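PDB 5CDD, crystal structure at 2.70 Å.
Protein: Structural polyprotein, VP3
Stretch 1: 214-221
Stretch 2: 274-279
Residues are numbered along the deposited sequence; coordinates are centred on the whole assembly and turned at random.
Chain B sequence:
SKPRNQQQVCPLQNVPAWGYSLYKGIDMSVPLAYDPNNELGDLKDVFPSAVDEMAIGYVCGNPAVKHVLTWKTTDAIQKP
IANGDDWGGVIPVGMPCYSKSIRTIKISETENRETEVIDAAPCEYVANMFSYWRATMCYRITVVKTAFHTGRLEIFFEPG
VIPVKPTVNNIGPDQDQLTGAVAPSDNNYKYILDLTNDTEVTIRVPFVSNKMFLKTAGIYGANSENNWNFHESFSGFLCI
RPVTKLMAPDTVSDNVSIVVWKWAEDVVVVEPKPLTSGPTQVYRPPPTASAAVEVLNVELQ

Stretch 1, residues 214-221: LKTAGIYG
Stretch 2 (274-279) PLTSGP

The two stretches belong to one chain, and no touching residues lie closer than 56 positions in sequence. Their contact buries 351 Å², both sides summed, and rests on van der Waals packing and one CH-pi contact; no clear hydrogen bond crosses between them. The register is set by A217 and L275, whose CA atoms stand 5.6 Å apart.

Stretch 1 leaves a strand at L214 (phi/psi -115/155) and K215 (-65/160), passes through T216 (-112/11), and enters a type II' beta turn from A217 (-60/-45) to Y220 (-50/116). The turn's inner residues are G218 (62/-135) and I219 (-84/-9), and its closing bond, Y220 N to A217 O at 3.4 Å, is weak. Positive phi at G218 and at G221 (59/28) by itself favours glycine. Stretch 2 has no regular helix or strand: P274 (-61/149), L275 (-91/-8), T276 (-74/163), S277 (-77/-15), G278 (-121/171) and P279 (-73/157). Both prolines have C-gamma exo rings.

Van der Waals packing centres on L275, which loses 93 Å² to stretch 1. The CA-to-CB bond of L275 points toward that stretch, and chi1 -171° (t) with chi2 64° (p) places L275 CD2 3.3 Å from K215 CB, 3.6 Å from T216 N and 3.9 Å from A217 N. A217 adds a small apolar surface, its CB 4.2 Å from L275 CD2. K215 contributes the base of its side chain; with chi values of -69°, -172°, 171° and 65°, its end leads away, and NZ is hydrogen-bonded elsewhere in the structure. T216 (chi1 63°, p) brings OG1 to 3.7 Å from L275 CB, and that hydroxyl is hydrogen-bonded elsewhere in the structure.

The aromatic contact involves Y220, which loses 84 Å². Its CB points toward stretch 2, and chi1 -176° (t) with chi2 -75° presents one ring face to T276. There T276 CG2 lies 3.7 Å from the centroid of the Y220 ring, 18° off the ring normal, which identifies a CH-pi interaction; its closest ring atom is Y220 CG, at 3.5 Å. Threonine suits this site because its methyl meets the ring while its hydroxyl serves its own loop: at chi1 59° (p), T276 OG1 donates to G278 O at 2.8 Å.

Two polar groups of stretch 2 also approach Y220. S277 (chi1 63°, p) sets OG at the edge, near the ring plane, 3.7 Å from Y220 CE1. Y220 OH lies 3.3 Å from G278 N. Glycine fits here because an ideal CB on G278 would fall 2.6 Å from Y220 OH, a clash.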

# COMPACT_ATOMS: atom_id res chain seq x y z
N LEU B 214 28.86 37.77 9.20
CA LEU B 214 29.22 38.89 10.07
C LEU B 214 28.03 39.24 10.95
O LEU B 214 26.88 38.97 10.60
CB LEU B 214 29.63 40.11 9.24
CG LEU B 214 30.99 40.02 8.52
CD1 LEU B 214 31.17 41.23 7.63
CD2 LEU B 214 32.10 39.95 9.55
N LYS B 215 28.30 39.85 12.10
CA LYS B 215 27.24 40.22 13.03
C LYS B 215 26.33 41.29 12.44
O LYS B 215 26.70 41.99 11.50
CB LYS B 215 27.84 40.70 14.35
CG LYS B 215 28.52 39.59 15.16
CD LYS B 215 28.93 40.06 16.55
CE LYS B 215 29.40 38.91 17.43
NZ LYS B 215 30.65 38.27 16.94
N THR B 216 25.12 41.40 12.99
CA THR B 216 24.15 42.38 12.50
C THR B 216 23.87 43.50 13.50
O THR B 216 22.94 44.28 13.31
CB THR B 216 22.81 41.70 12.15
OG1 THR B 216 22.25 41.13 13.34
CG2 THR B 216 23.02 40.61 11.10
N ALA B 217 24.67 43.57 14.56
CA ALA B 217 24.49 44.59 15.59
C ALA B 217 24.63 45.99 15.01
O ALA B 217 23.83 46.88 15.31
CB ALA B 217 25.52 44.38 16.70
N GLY B 218 25.64 46.19 14.17
CA GLY B 218 25.86 47.50 13.58
C GLY B 218 26.17 48.62 14.56
O GLY B 218 26.98 48.45 15.48
N ILE B 219 25.52 49.76 14.37
CA ILE B 219 25.73 50.93 15.23
C ILE B 219 24.91 50.91 16.52
O ILE B 219 25.11 51.73 17.41
CB ILE B 219 25.40 52.25 14.46
CG1 ILE B 219 25.96 53.46 15.19
CG2 ILE B 219 23.89 52.37 14.26
CD1 ILE B 219 27.49 53.52 15.21
N TYR B 220 23.98 49.97 16.62
CA TYR B 220 23.13 49.86 17.81
C TYR B 220 23.89 49.88 19.13
O TYR B 220 24.67 48.98 19.43
CB TYR B 220 22.28 48.58 17.72
CG TYR B 220 21.28 48.40 18.84
CD1 TYR B 220 21.69 48.02 20.12
CD2 TYR B 220 19.92 48.58 18.61
CE1 TYR B 220 20.76 47.81 21.14
CE2 TYR B 220 18.98 48.37 19.63
CZ TYR B 220 19.41 47.98 20.89
OH TYR B 220 18.49 47.76 21.89
N GLY B 221 23.63 50.92 19.92
CA GLY B 221 24.27 51.07 21.21
C GLY B 221 25.78 51.15 21.17
O GLY B 221 26.45 50.78 22.13
N PRO B 274 17.25 38.86 16.73
CA PRO B 274 18.11 40.05 16.69
C PRO B 274 19.37 39.80 17.51
O PRO B 274 19.35 39.06 18.50
CB PRO B 274 17.23 41.13 17.33
CG PRO B 274 15.84 40.67 17.02
CD PRO B 274 15.92 39.19 17.26
N LEU B 275 20.48 40.42 17.11
CA LEU B 275 21.73 40.25 17.83
C LEU B 275 21.87 41.34 18.89
O LEU B 275 22.79 41.30 19.72
CB LEU B 275 22.92 40.31 16.86
CG LEU B 275 24.28 39.94 17.43
CD1 LEU B 275 24.27 38.48 17.86
CD2 LEU B 275 25.35 40.17 16.39
N THR B 276 20.95 42.30 18.86
CA THR B 276 20.95 43.41 19.80
C THR B 276 20.49 43.02 21.20
O THR B 276 19.88 41.97 21.39
CB THR B 276 20.05 44.54 19.28
OG1 THR B 276 18.71 44.05 19.11
CG2 THR B 276 20.57 45.07 17.95
N SER B 277 20.79 43.87 22.18
CA SER B 277 20.43 43.62 23.56
C SER B 277 18.95 43.90 23.82
O SER B 277 18.41 43.49 24.84
CB SER B 277 21.27 44.49 24.50
OG SER B 277 21.03 45.86 24.27
N GLY B 278 18.32 44.60 22.89
CA GLY B 278 16.91 44.91 23.04
C GLY B 278 16.08 44.36 21.90
O GLY B 278 16.63 43.87 20.91
N PRO B 279 14.75 44.41 22.00
CA PRO B 279 13.88 43.89 20.93
C PRO B 279 13.93 44.83 19.74
O PRO B 279 14.27 46.01 19.90
CB PRO B 279 12.49 43.89 21.58
CG PRO B 279 12.78 43.85 23.05
CD PRO B 279 13.95 44.78 23.17